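TCR beta chain (Gallus gallus, PDB 6LIR) pairs with the TCR alpha chain to form the chicken alpha-beta T-cell receptor, which probably recognises antigen presented by MHC molecules. Local coordinates at residues E115-S127 / F205-I218. Numbering follows the deposited sequence.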
# COMPACT_ATOMS: atom_id res chain seq x y z
N GLU B 115 15.95 -8.32 -18.33
CA GLU B 115 14.96 -7.51 -19.02
C GLU B 115 13.69 -7.38 -18.19
O GLU B 115 13.41 -8.18 -17.30
CB GLU B 115 14.64 -8.10 -20.39
CG GLU B 115 15.39 -7.42 -21.52
CD GLU B 115 14.56 -7.26 -22.77
OE1 GLU B 115 14.49 -6.13 -23.30
OE2 GLU B 115 13.98 -8.27 -23.23
N ILE B 116 12.92 -6.35 -18.52
CA ILE B 116 11.60 -6.16 -17.92
C ILE B 116 10.60 -7.01 -18.68
O ILE B 116 10.55 -6.99 -19.91
CB ILE B 116 11.20 -4.67 -17.95
CG1 ILE B 116 12.14 -3.83 -17.08
CG2 ILE B 116 9.75 -4.50 -17.52
CD1 ILE B 116 12.13 -2.36 -17.44
N ILE B 117 9.79 -7.77 -17.95
CA ILE B 117 8.76 -8.61 -18.55
C ILE B 117 7.40 -8.06 -18.16
O ILE B 117 7.11 -7.90 -16.97
CB ILE B 117 8.92 -10.08 -18.12
CG1 ILE B 117 10.35 -10.56 -18.36
CG2 ILE B 117 7.93 -10.95 -18.87
CD1 ILE B 117 10.79 -11.67 -17.44
N GLU B 118 6.57 -7.78 -19.16
CA GLU B 118 5.21 -7.33 -18.91
C GLU B 118 4.41 -8.45 -18.25
O GLU B 118 4.69 -9.63 -18.45
CB GLU B 118 4.54 -6.89 -20.21
CG GLU B 118 4.43 -7.98 -21.27
CD GLU B 118 3.82 -7.46 -22.56
OE1 GLU B 118 2.68 -7.85 -22.89
OE2 GLU B 118 4.49 -6.65 -23.25
N PRO B 119 3.41 -8.10 -17.45
CA PRO B 119 2.57 -9.12 -16.81
C PRO B 119 1.57 -9.71 -17.79
O PRO B 119 1.18 -9.10 -18.78
CB PRO B 119 1.86 -8.34 -15.71
CG PRO B 119 1.69 -6.98 -16.32
CD PRO B 119 2.99 -6.74 -17.06
N ASP B 120 1.13 -10.92 -17.46
CA ASP B 120 -0.10 -11.46 -18.02
C ASP B 120 -1.22 -11.10 -17.05
O ASP B 120 -1.05 -11.20 -15.84
CB ASP B 120 -0.02 -12.97 -18.20
CG ASP B 120 1.00 -13.39 -19.24
OD1 ASP B 120 0.73 -13.21 -20.45
OD2 ASP B 120 2.07 -13.90 -18.85
N VAL B 121 -2.36 -10.70 -17.60
CA VAL B 121 -3.45 -10.18 -16.78
C VAL B 121 -4.73 -10.89 -17.19
O VAL B 121 -5.13 -10.82 -18.36
CB VAL B 121 -3.62 -8.66 -16.93
CG1 VAL B 121 -4.69 -8.15 -15.98
CG2 VAL B 121 -2.29 -7.93 -16.69
N VAL B 122 -5.35 -11.57 -16.24
CA VAL B 122 -6.63 -12.23 -16.45
C VAL B 122 -7.57 -11.85 -15.31
O VAL B 122 -7.13 -11.59 -14.19
CB VAL B 122 -6.48 -13.77 -16.54
CG1 VAL B 122 -5.52 -14.15 -17.66
CG2 VAL B 122 -6.01 -14.35 -15.22
N ILE B 123 -8.86 -11.79 -15.62
CA ILE B 123 -9.90 -11.75 -14.60
C ILE B 123 -10.56 -13.12 -14.56
O ILE B 123 -10.91 -13.68 -15.61
CB ILE B 123 -10.93 -10.64 -14.89
CG1 ILE B 123 -10.25 -9.27 -14.91
CG2 ILE B 123 -12.05 -10.69 -13.86
CD1 ILE B 123 -11.19 -8.13 -15.22
N PHE B 124 -10.76 -13.64 -13.36
CA PHE B 124 -11.46 -14.90 -13.20
C PHE B 124 -12.95 -14.64 -13.11
O PHE B 124 -13.40 -13.71 -12.44
CB PHE B 124 -10.94 -15.64 -11.96
CG PHE B 124 -9.58 -16.24 -12.15
CD1 PHE B 124 -9.43 -17.55 -12.58
CD2 PHE B 124 -8.44 -15.48 -11.93
CE1 PHE B 124 -8.18 -18.10 -12.76
CE2 PHE B 124 -7.18 -16.03 -12.11
CZ PHE B 124 -7.05 -17.34 -12.53
N SER B 125 -13.72 -15.45 -13.83
CA SER B 125 -15.16 -15.41 -13.70
C SER B 125 -15.56 -15.70 -12.26
O SER B 125 -14.98 -16.59 -11.62
CB SER B 125 -15.83 -16.42 -14.64
OG SER B 125 -15.25 -16.37 -15.93
N PRO B 126 -16.51 -14.96 -11.70
CA PRO B 126 -16.90 -15.21 -10.31
C PRO B 126 -17.69 -16.50 -10.20
O PRO B 126 -18.34 -16.95 -11.15
CB PRO B 126 -17.76 -13.99 -9.95
CG PRO B 126 -18.31 -13.54 -11.26
CD PRO B 126 -17.23 -13.82 -12.28
N SER B 127 -17.62 -17.10 -9.01
CA SER B 127 -18.27 -18.39 -8.80
C SER B 127 -19.78 -18.22 -8.72
O SER B 127 -20.29 -17.40 -7.95
CB SER B 127 -17.75 -19.03 -7.51
OG SER B 127 -18.44 -20.22 -7.22
N PHE B 205 2.63 -0.52 -15.18
CA PHE B 205 4.00 -0.95 -14.97
C PHE B 205 4.91 -0.07 -15.82
O PHE B 205 4.46 0.91 -16.43
CB PHE B 205 4.16 -2.45 -15.31
CG PHE B 205 3.70 -2.82 -16.69
CD1 PHE B 205 2.37 -3.12 -16.94
CD2 PHE B 205 4.61 -2.88 -17.74
CE1 PHE B 205 1.96 -3.46 -18.22
CE2 PHE B 205 4.20 -3.23 -19.01
CZ PHE B 205 2.87 -3.52 -19.25
N PHE B 206 6.20 -0.40 -15.84
CA PHE B 206 7.19 0.40 -16.55
C PHE B 206 8.00 -0.53 -17.44
O PHE B 206 8.55 -1.53 -16.98
CB PHE B 206 8.11 1.12 -15.56
CG PHE B 206 9.09 2.06 -16.20
CD1 PHE B 206 10.34 1.61 -16.60
CD2 PHE B 206 8.77 3.39 -16.39
CE1 PHE B 206 11.25 2.47 -17.19
CE2 PHE B 206 9.67 4.26 -16.98
CZ PHE B 206 10.91 3.80 -17.37
N LYS B 207 8.07 -0.18 -18.73
CA LYS B 207 8.79 -0.99 -19.70
C LYS B 207 9.31 -0.10 -20.81
O LYS B 207 8.62 0.84 -21.23
CB LYS B 207 7.89 -2.10 -20.26
CG LYS B 207 8.58 -3.09 -21.18
CD LYS B 207 7.54 -3.91 -21.95
CE LYS B 207 8.16 -5.14 -22.60
NZ LYS B 207 7.11 -6.00 -23.22
N ASN B 208 10.51 -0.40 -21.30
CA ASN B 208 11.12 0.31 -22.42
C ASN B 208 11.14 1.82 -22.18
O ASN B 208 10.72 2.61 -23.02
CB ASN B 208 10.41 -0.03 -23.73
CG ASN B 208 10.73 -1.42 -24.23
OD1 ASN B 208 11.88 -1.87 -24.18
ND2 ASN B 208 9.70 -2.13 -24.70
N GLY B 209 11.64 2.21 -21.01
CA GLY B 209 11.81 3.62 -20.74
C GLY B 209 10.53 4.40 -20.53
O GLY B 209 10.59 5.64 -20.46
N THR B 210 9.38 3.74 -20.42
CA THR B 210 8.13 4.47 -20.32
C THR B 210 7.12 3.69 -19.48
O THR B 210 7.29 2.49 -19.22
CB THR B 210 7.54 4.76 -21.71
OG1 THR B 210 6.49 5.72 -21.60
CG2 THR B 210 7.01 3.48 -22.34
N GLN B 211 6.07 4.39 -19.07
CA GLN B 211 4.98 3.79 -18.31
C GLN B 211 3.97 3.17 -19.25
O GLN B 211 3.58 3.79 -20.25
CB GLN B 211 4.32 4.84 -17.41
CG GLN B 211 5.32 5.64 -16.57
CD GLN B 211 4.81 5.92 -15.17
OE1 GLN B 211 5.18 5.25 -14.21
NE2 GLN B 211 3.95 6.93 -15.05
N GLN B 212 3.55 1.95 -18.95
CA GLN B 212 2.60 1.22 -19.79
C GLN B 212 1.48 0.67 -18.93
O GLN B 212 1.60 0.54 -17.71
CB GLN B 212 3.27 0.05 -20.54
CG GLN B 212 4.41 0.44 -21.44
CD GLN B 212 4.86 -0.70 -22.34
OE1 GLN B 212 4.09 -1.61 -22.64
NE2 GLN B 212 6.12 -0.66 -22.76
N SER B 213 0.39 0.30 -19.59
CA SER B 213 -0.77 -0.27 -18.92
C SER B 213 -1.32 -1.42 -19.75
O SER B 213 -1.24 -1.41 -20.98
CB SER B 213 -1.89 0.76 -18.71
OG SER B 213 -1.47 1.83 -17.90
N ILE B 214 -1.88 -2.41 -19.06
CA ILE B 214 -2.69 -3.44 -19.68
C ILE B 214 -4.06 -3.38 -19.03
O ILE B 214 -4.16 -3.29 -17.80
CB ILE B 214 -2.06 -4.83 -19.54
CG1 ILE B 214 -0.70 -4.86 -20.24
CG2 ILE B 214 -2.98 -5.90 -20.11
CD1 ILE B 214 0.07 -6.15 -20.04
N GLN B 215 -5.11 -3.44 -19.84
CA GLN B 215 -6.47 -3.31 -19.34
C GLN B 215 -7.22 -4.59 -19.66
O GLN B 215 -7.19 -5.08 -20.79
CB GLN B 215 -7.17 -2.10 -19.97
CG GLN B 215 -6.45 -0.77 -19.74
CD GLN B 215 -5.44 -0.44 -20.83
OE1 GLN B 215 -4.40 0.17 -20.56
NE2 GLN B 215 -5.74 -0.84 -22.06
N LYS B 216 -7.89 -5.14 -18.65
CA LYS B 216 -8.71 -6.33 -18.80
C LYS B 216 -10.12 -6.00 -18.34
O LYS B 216 -10.31 -5.29 -17.35
CB LYS B 216 -8.15 -7.49 -17.98
CG LYS B 216 -8.34 -8.84 -18.64
CD LYS B 216 -7.57 -8.94 -19.95
CE LYS B 216 -8.12 -10.08 -20.78
NZ LYS B 216 -7.21 -10.51 -21.88
N ILE B 217 -11.11 -6.52 -19.06
CA ILE B 217 -12.50 -6.19 -18.78
C ILE B 217 -13.29 -7.48 -18.60
O ILE B 217 -13.03 -8.48 -19.28
CB ILE B 217 -13.13 -5.35 -19.92
CG1 ILE B 217 -12.18 -4.24 -20.38
CG2 ILE B 217 -14.48 -4.79 -19.50
CD1 ILE B 217 -12.25 -3.00 -19.54
N ILE B 218 -14.26 -7.45 -17.70
CA ILE B 218 -15.32 -8.44 -17.65
C ILE B 218 -16.61 -7.68 -17.40
O ILE B 218 -16.65 -6.74 -16.61
CB ILE B 218 -15.05 -9.52 -16.57
CG1 ILE B 218 -16.07 -10.65 -16.67
CG2 ILE B 218 -15.04 -8.91 -15.17
CD1 ILE B 218 -15.68 -11.90 -15.90
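Lys216 and Ile214 reach from strand 210-218 to Val121 and Ile123 of strand 120-124, closing one side of the immunoglobulin C1-set sandwich: the two strands are edge strands of opposite sheets, and their axes run nearly parallel, 15° apart. Lys216 CB rests above the gap between Val121 CG1 and Ile123 CG1, 4.1 Å from each; a bend at chi2 (64°) lays the rest of the chain along Val121 O: CG approaches it, CD comes closest at 3.5 Å, CE follows, and NZ, 4.1 Å from that oxygen, points on to Asp124 of the TCR alpha chain, a long, weak ionic partner. On one side of the lysine, CG2 of Ile123 meets CG2 of Ile218 at 3.7 Å; on the other, Val121 CG2 touches Ile214 CG2, while Ile214 CD1 lies 3.4 Å from Pro119 O. Pro119 lies over one face of the Phe205 ring in a CH-pi contact, its CD 3.7 Å from the centroid and 15° off the normal; Gln212 O lies over the opposite face. Near the turn 207-210, Ile116 CG2 packs on Phe206 O, and Ile116 CD1 comes to the edge of the Phe206 ring, whose other neighbours include strand 7-11 of the variable domain. The extended Lys207 chain passes Ile116 and ends in a salt bridge, NZ donating to the anti lone pair of Glu118 OE2 at 2.7 Å.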